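Local coordinates for protein peptidoglycan D,D-transpeptidase PbpA (Mycobacterium tuberculosis, PDB 3UN7) that probably cross-links the peptidoglycan of the mycobacterial cell wall as a penicillin-binding D,D-transpeptidase and takes part in regulating cell length, at residues V133-P138 and I143-S148; I185-P190 and L430-A435; L318-I323 and H411-A416. One frame throughout, in Å; residues are numbered along the deposited sequence.

Interaction 1 (V133-P138 and I143-S148); sequences VVALEP and ILALVS
L136 and I143 stand side by side and point the same way, with CD2 of L136 3.5 Å from CG1 of I143. CG of L136 and CG1 of I143 both sit beside their own backbone N (chi1 -59° and -69°), which sets the leucine's CD2 against the isoleucine's CG1. V134 and L146 also lie side by side on this face, more loosely, V134 CG2 lying 4.1 Å from L146 CD1; helix 317-328 packs on that face through L318 and A321. On the other face V133 sits beside V147, and CB of A135 is 3.8 Å from CB of A145, under helices 111-123 and 446-458. The two strands form an antiparallel beta hairpin at the edge of the five-stranded sheet of the transpeptidase domain, and a classic beta bulge interrupts it: L144 and A145 both face A135. A135 O therefore takes two N-H groups from one face of its carbonyl plane, L144 N at 2.7 Å and A145 N at 3.3 Å. A135 N in turn bonds to A145 O, and past the bulge V133 and V147 pair both ways. L144, the extra residue, has its side chain directed toward the first strand, and its CD1 settles 3.9 Å from CB of E137, whose carboxylate bonds to T140.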
# COMPACT_ATOMS: atom_id res chain seq x y z
N VAL A 133 2.52 3.41 -4.07
CA VAL A 133 2.44 2.10 -4.68
C VAL A 133 2.98 1.06 -3.69
O VAL A 133 4.04 1.25 -3.07
CB VAL A 133 3.26 2.00 -6.00
CG1 VAL A 133 3.25 0.57 -6.54
CG2 VAL A 133 2.74 3.00 -7.05
N VAL A 134 2.26 -0.04 -3.54
CA VAL A 134 2.70 -1.12 -2.66
C VAL A 134 2.60 -2.40 -3.46
O VAL A 134 1.61 -2.62 -4.18
CB VAL A 134 1.81 -1.26 -1.38
CG1 VAL A 134 2.24 -2.48 -0.57
CG2 VAL A 134 1.90 -0.01 -0.52
N ALA A 135 3.62 -3.24 -3.34
CA ALA A 135 3.61 -4.56 -3.92
C ALA A 135 3.93 -5.57 -2.82
O ALA A 135 4.85 -5.38 -2.02
CB ALA A 135 4.59 -4.67 -5.10
N LEU A 136 3.14 -6.63 -2.80
CA LEU A 136 3.26 -7.67 -1.78
C LEU A 136 3.36 -9.01 -2.48
O LEU A 136 2.81 -9.20 -3.57
CB LEU A 136 2.03 -7.68 -0.86
CG LEU A 136 1.69 -6.41 -0.06
CD1 LEU A 136 0.42 -6.63 0.76
CD2 LEU A 136 2.85 -6.02 0.88
N GLU A 137 4.04 -9.95 -1.84
CA GLU A 137 4.04 -11.33 -2.31
C GLU A 137 2.98 -12.06 -1.51
O GLU A 137 3.15 -12.24 -0.30
CB GLU A 137 5.40 -11.97 -2.04
CG GLU A 137 5.52 -13.40 -2.55
CD GLU A 137 6.96 -13.85 -2.55
OE1 GLU A 137 7.51 -14.09 -1.47
OE2 GLU A 137 7.55 -13.93 -3.65
N PRO A 138 1.88 -12.49 -2.16
CA PRO A 138 0.73 -12.94 -1.38
C PRO A 138 0.96 -14.19 -0.52
O PRO A 138 0.39 -14.27 0.56
CB PRO A 138 -0.36 -13.15 -2.44
CG PRO A 138 0.09 -12.32 -3.63
CD PRO A 138 1.58 -12.53 -3.61
N ILE A 143 7.13 -7.58 1.54
CA ILE A 143 6.83 -6.26 0.95
C ILE A 143 7.87 -6.07 -0.15
O ILE A 143 9.06 -5.95 0.14
CB ILE A 143 6.82 -5.11 2.01
CG1 ILE A 143 5.62 -5.28 2.97
CG2 ILE A 143 6.78 -3.72 1.35
CD1 ILE A 143 5.69 -4.38 4.21
N LEU A 144 7.42 -6.10 -1.40
CA LEU A 144 8.31 -6.09 -2.56
C LEU A 144 8.54 -4.67 -3.09
O LEU A 144 9.53 -4.40 -3.76
CB LEU A 144 7.76 -7.01 -3.67
CG LEU A 144 7.43 -8.46 -3.30
CD1 LEU A 144 6.68 -9.17 -4.44
CD2 LEU A 144 8.69 -9.24 -2.94
N ALA A 145 7.62 -3.77 -2.77
CA ALA A 145 7.79 -2.37 -3.08
C ALA A 145 6.97 -1.57 -2.12
O ALA A 145 5.87 -1.98 -1.72
CB ALA A 145 7.37 -2.07 -4.54
N LEU A 146 7.53 -0.42 -1.75
CA LEU A 146 6.88 0.53 -0.88
C LEU A 146 7.28 1.89 -1.44
O LEU A 146 8.36 2.39 -1.16
CB LEU A 146 7.38 0.35 0.55
CG LEU A 146 6.53 0.89 1.70
CD1 LEU A 146 5.22 0.11 1.81
CD2 LEU A 146 7.34 0.80 3.02
N VAL A 147 6.42 2.44 -2.29
CA VAL A 147 6.70 3.67 -3.02
C VAL A 147 5.80 4.80 -2.54
O VAL A 147 4.61 4.60 -2.35
CB VAL A 147 6.56 3.48 -4.54
CG1 VAL A 147 6.78 4.80 -5.28
CG2 VAL A 147 7.57 2.44 -5.05
N SER A 148 6.38 5.97 -2.32
CA SER A 148 5.60 7.16 -1.96
C SER A 148 6.06 8.31 -2.84
O SER A 148 7.25 8.39 -3.19
CB SER A 148 5.76 7.48 -0.47
OG SER A 148 4.81 8.46 -0.05

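Interaction 2 (I185-P190 and L430-A435); sequences ISETYP and LVENGA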
# COMPACT_ATOMS: atom_id res chain seq x y z
N ILE A 185 2.11 3.78 4.02
CA ILE A 185 1.81 3.18 5.34
C ILE A 185 1.38 4.14 6.44
O ILE A 185 0.86 3.70 7.45
CB ILE A 185 3.00 2.37 5.89
CG1 ILE A 185 4.23 3.27 6.14
CG2 ILE A 185 3.31 1.21 4.96
CD1 ILE A 185 5.38 2.57 6.92
N SER A 186 1.65 5.43 6.26
CA SER A 186 1.43 6.43 7.33
C SER A 186 0.17 7.26 7.12
O SER A 186 -0.24 7.99 8.02
CB SER A 186 2.63 7.39 7.44
OG SER A 186 3.78 6.71 7.90
N GLU A 187 -0.42 7.19 5.93
CA GLU A 187 -1.58 8.02 5.61
C GLU A 187 -2.73 7.11 5.20
O GLU A 187 -2.51 6.07 4.57
CB GLU A 187 -1.23 9.02 4.50
CG GLU A 187 -2.32 10.08 4.16
CD GLU A 187 -1.80 11.21 3.26
OE1 GLU A 187 -0.57 11.45 3.21
OE2 GLU A 187 -2.63 11.88 2.58
N THR A 188 -3.95 7.49 5.59
CA THR A 188 -5.13 6.74 5.20
C THR A 188 -5.95 7.59 4.24
O THR A 188 -5.91 8.83 4.30
CB THR A 188 -6.03 6.35 6.39
OG1 THR A 188 -6.36 7.53 7.12
CG2 THR A 188 -5.36 5.34 7.30
N TYR A 189 -6.67 6.91 3.35
CA TYR A 189 -7.43 7.55 2.27
C TYR A 189 -8.74 6.82 2.15
O TYR A 189 -8.80 5.63 2.45
CB TYR A 189 -6.69 7.38 0.95
CG TYR A 189 -5.33 8.01 0.92
CD1 TYR A 189 -5.16 9.33 0.49
CD2 TYR A 189 -4.21 7.29 1.34
CE1 TYR A 189 -3.90 9.92 0.46
CE2 TYR A 189 -2.94 7.87 1.31
CZ TYR A 189 -2.79 9.18 0.87
OH TYR A 189 -1.55 9.75 0.83
N PRO A 190 -9.81 7.51 1.69
CA PRO A 190 -11.00 6.73 1.36
C PRO A 190 -10.65 5.75 0.24
O PRO A 190 -9.98 6.15 -0.71
CB PRO A 190 -12.00 7.78 0.86
CG PRO A 190 -11.49 9.09 1.39
CD PRO A 190 -10.00 8.96 1.49
N LEU A 430 -2.33 4.10 -5.35
CA LEU A 430 -3.17 5.26 -5.09
C LEU A 430 -2.57 6.49 -5.77
O LEU A 430 -1.42 6.85 -5.51
CB LEU A 430 -3.33 5.51 -3.58
CG LEU A 430 -3.91 6.91 -3.33
CD1 LEU A 430 -5.44 6.92 -3.44
CD2 LEU A 430 -3.42 7.40 -2.00
N VAL A 431 -3.35 7.10 -6.68
CA VAL A 431 -2.99 8.37 -7.28
C VAL A 431 -3.91 9.43 -6.71
O VAL A 431 -5.11 9.47 -7.03
CB VAL A 431 -3.13 8.37 -8.84
CG1 VAL A 431 -2.77 9.73 -9.38
CG2 VAL A 431 -2.24 7.29 -9.47
N GLU A 432 -3.35 10.28 -5.85
CA GLU A 432 -4.12 11.36 -5.24
C GLU A 432 -4.60 12.35 -6.32
O GLU A 432 -3.82 12.79 -7.17
CB GLU A 432 -3.29 12.08 -4.18
CG GLU A 432 -2.93 11.18 -3.00
CD GLU A 432 -2.40 11.95 -1.81
OE1 GLU A 432 -2.91 13.05 -1.52
OE2 GLU A 432 -1.47 11.44 -1.15
N ASN A 433 -5.89 12.66 -6.27
CA ASN A 433 -6.54 13.56 -7.24
C ASN A 433 -6.41 13.08 -8.69
O ASN A 433 -6.47 13.87 -9.61
CB ASN A 433 -6.04 15.00 -7.07
CG ASN A 433 -6.52 15.64 -5.77
OD1 ASN A 433 -6.39 15.06 -4.71
ND2 ASN A 433 -7.07 16.85 -5.87
N GLY A 434 -6.22 11.77 -8.86
CA GLY A 434 -5.90 11.20 -10.17
C GLY A 434 -7.14 10.76 -10.94
O GLY A 434 -7.02 10.27 -12.08
N ALA A 435 -8.31 10.93 -10.33
CA ALA A 435 -9.56 10.52 -10.96
C ALA A 435 -9.85 11.15 -12.32
O ALA A 435 -9.58 12.33 -12.57
CB ALA A 435 -10.75 10.71 -10.03
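Y189 makes the apolar part of this contact with L430: methyl CD2 of the leucine is placed over the centre of one ring face, though modelled too close for its distance to mean anything, and the two side chains are set obliquely to each other. The leucine has CG anti to its backbone N (chi1 166°), which sends CG toward the tyrosine, and chi2 then sets CD2 over the ring. W413 of the adjacent strand touches both residues. The polar part lies at the ring's edge, where Y189 OH donates to OE2 of E432 at 2.6 Å, although the hydroxyl position is less certain than the rest. The carboxylate plane is turned 61° from the ring. This joins the loop that runs on to S193, the probable acyl-ester nucleophile, with the end of strand 425-431, where V431 to G434 form a type II beta turn closed by G434 N on V431 O (3.1 Å). Charge is the third element. E187 OE2 and E432 OE2 are 3.9 Å apart; the side chains come from opposite directions, with carboxylate planes 78° apart. R183 partners both acids, through a salt bridge to E432 and a long, weak ion pair with E187, and would be expected to ease their repulsion.

Interaction 3 (L318-I323 and H411-A416); sequences LANAEI and HAWYIA
Helix 317-328 lies against the five-stranded antiparallel sheet of the penicillin-binding transpeptidase domain, and here it meets strand 411-418 close to the active site: the side chain of W413 is about 7 Å from that of S193, the probable acyl-ester nucleophile. N320 is the helix residue that carries the contact, packed against two strand residues whose side chains rise from the same side of the strand, W413 and I415. Its amide nitrogen lies over one face of the indole, offset toward the rim of the six-membered ring, with ND2 3.4 Å from CE3 of W413. The amide plane stands 78° from the ring plane, so the two groups do not stack flat. The methylene joins in, N320 CB resting 3.7 Å from CZ3 of W413. I415 comes across the asparagine at about a right angle: its CG2 is 3.6 Å from N320 CG, while CD1 approaches the amide oxygen, OD1, at 3.7 Å. That reach follows from a chi1 of 61°, which places CG1 of I415 between backbone N and carbonyl carbon. The two N-H donors are bonded outside both segments: N320 ND2 to OG1 of T194, next to S193 in sequence, and W413 NE1 to the backbone oxygen of P190. The chemistry is thus van der Waals packing round a buried amide, with indole and isoleucine helping to fix its place while the bond to T194 ties it to the residue after S193, just before helix 196-205, consistent with a second-shell role at the active site.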
# COMPACT_ATOMS: atom_id res chain seq x y z
N LEU A 318 -1.04 0.23 1.81
CA LEU A 318 -0.65 -1.12 2.23
C LEU A 318 -1.85 -2.01 2.59
O LEU A 318 -1.89 -3.19 2.22
CB LEU A 318 0.33 -1.06 3.39
CG LEU A 318 0.74 -2.40 4.02
CD1 LEU A 318 1.51 -3.25 3.03
CD2 LEU A 318 1.55 -2.21 5.32
N ALA A 319 -2.81 -1.47 3.36
CA ALA A 319 -4.03 -2.23 3.70
C ALA A 319 -4.83 -2.63 2.44
O ALA A 319 -5.36 -3.74 2.36
CB ALA A 319 -4.90 -1.45 4.69
N ASN A 320 -4.92 -1.73 1.45
CA ASN A 320 -5.60 -2.09 0.21
C ASN A 320 -4.82 -3.16 -0.58
O ASN A 320 -5.44 -4.07 -1.13
CB ASN A 320 -5.96 -0.86 -0.65
CG ASN A 320 -7.43 -0.84 -1.09
OD1 ASN A 320 -8.16 -1.81 -0.92
ND2 ASN A 320 -7.86 0.27 -1.69
N ALA A 321 -3.49 -3.08 -0.63
CA ALA A 321 -2.67 -4.16 -1.23
C ALA A 321 -2.90 -5.48 -0.51
O ALA A 321 -2.95 -6.53 -1.14
CB ALA A 321 -1.16 -3.82 -1.21
N GLU A 322 -3.04 -5.39 0.82
CA GLU A 322 -3.26 -6.56 1.68
C GLU A 322 -4.61 -7.27 1.39
O GLU A 322 -4.68 -8.51 1.41
CB GLU A 322 -3.20 -6.14 3.15
CG GLU A 322 -2.21 -6.94 4.01
CD GLU A 322 -2.00 -6.34 5.42
OE1 GLU A 322 -1.73 -5.12 5.51
OE2 GLU A 322 -2.11 -7.09 6.42
N ILE A 323 -5.66 -6.50 1.13
CA ILE A 323 -6.96 -7.08 0.71
C ILE A 323 -6.76 -7.90 -0.56
O ILE A 323 -7.18 -9.06 -0.64
CB ILE A 323 -8.04 -6.00 0.50
CG1 ILE A 323 -8.44 -5.40 1.85
CG2 ILE A 323 -9.29 -6.57 -0.17
CD1 ILE A 323 -9.10 -4.04 1.73
N HIS A 411 -9.61 10.69 -5.77
CA HIS A 411 -8.43 9.84 -5.87
C HIS A 411 -8.68 8.71 -6.87
O HIS A 411 -9.83 8.34 -7.10
CB HIS A 411 -8.11 9.21 -4.51
CG HIS A 411 -7.86 10.21 -3.42
ND1 HIS A 411 -7.14 11.36 -3.63
CD2 HIS A 411 -8.20 10.20 -2.11
CE1 HIS A 411 -7.07 12.04 -2.49
NE2 HIS A 411 -7.71 11.35 -1.56
N ALA A 412 -7.61 8.15 -7.43
CA ALA A 412 -7.75 7.01 -8.33
C ALA A 412 -6.98 5.87 -7.72
O ALA A 412 -5.81 6.02 -7.38
CB ALA A 412 -7.18 7.35 -9.69
N TRP A 413 -7.66 4.73 -7.57
CA TRP A 413 -7.10 3.54 -6.97
C TRP A 413 -7.08 2.41 -8.00
O TRP A 413 -7.98 2.31 -8.83
CB TRP A 413 -7.99 3.04 -5.85
CG TRP A 413 -7.92 3.71 -4.51
CD1 TRP A 413 -8.77 4.66 -4.02
CD2 TRP A 413 -7.01 3.39 -3.44
NE1 TRP A 413 -8.43 4.99 -2.73
CE2 TRP A 413 -7.36 4.21 -2.34
CE3 TRP A 413 -5.93 2.51 -3.31
CZ2 TRP A 413 -6.66 4.18 -1.12
CZ3 TRP A 413 -5.22 2.47 -2.08
CH2 TRP A 413 -5.60 3.30 -1.01
N TYR A 414 -6.08 1.54 -7.88
CA TYR A 414 -6.06 0.26 -8.58
C TYR A 414 -5.51 -0.75 -7.58
O TYR A 414 -4.45 -0.54 -7.03
CB TYR A 414 -5.13 0.33 -9.78
CG TYR A 414 -5.02 -0.91 -10.66
CD1 TYR A 414 -6.03 -1.25 -11.56
CD2 TYR A 414 -3.86 -1.70 -10.63
CE1 TYR A 414 -5.90 -2.36 -12.40
CE2 TYR A 414 -3.72 -2.79 -11.45
CZ TYR A 414 -4.74 -3.13 -12.32
OH TYR A 414 -4.56 -4.22 -13.13
N ILE A 415 -6.25 -1.82 -7.34
CA ILE A 415 -5.72 -2.93 -6.55
C ILE A 415 -5.80 -4.20 -7.40
O ILE A 415 -6.74 -4.36 -8.18
CB ILE A 415 -6.41 -3.10 -5.17
CG1 ILE A 415 -7.92 -3.37 -5.30
CG2 ILE A 415 -6.19 -1.84 -4.31
CD1 ILE A 415 -8.56 -3.87 -4.00
N ALA A 416 -4.79 -5.06 -7.28
CA ALA A 416 -4.67 -6.16 -8.25
C ALA A 416 -3.75 -7.26 -7.79
O ALA A 416 -2.95 -7.07 -6.88
CB ALA A 416 -4.23 -5.63 -9.62

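Overall arrangement
All three contacts reach one five-stranded sheet of the transpeptidase domain. Interactions 1 and 3 are buried; interaction 2, farther from the centre of the chain, is only partly so. Interaction 1 is local, a hairpin held by backbone bonds, whereas the other two bring together distant parts of the chain through side chains. Helix 317-328 links 1 with 3, since V134 and L136 pack on it from the hairpin. W413 and L430, on neighbouring strands, link 3 with 2, helped by backbone pairing of V431 with A412. Toward S193 the character changes from aliphatic packing to a buried amide, while charged groups gather in interaction 2.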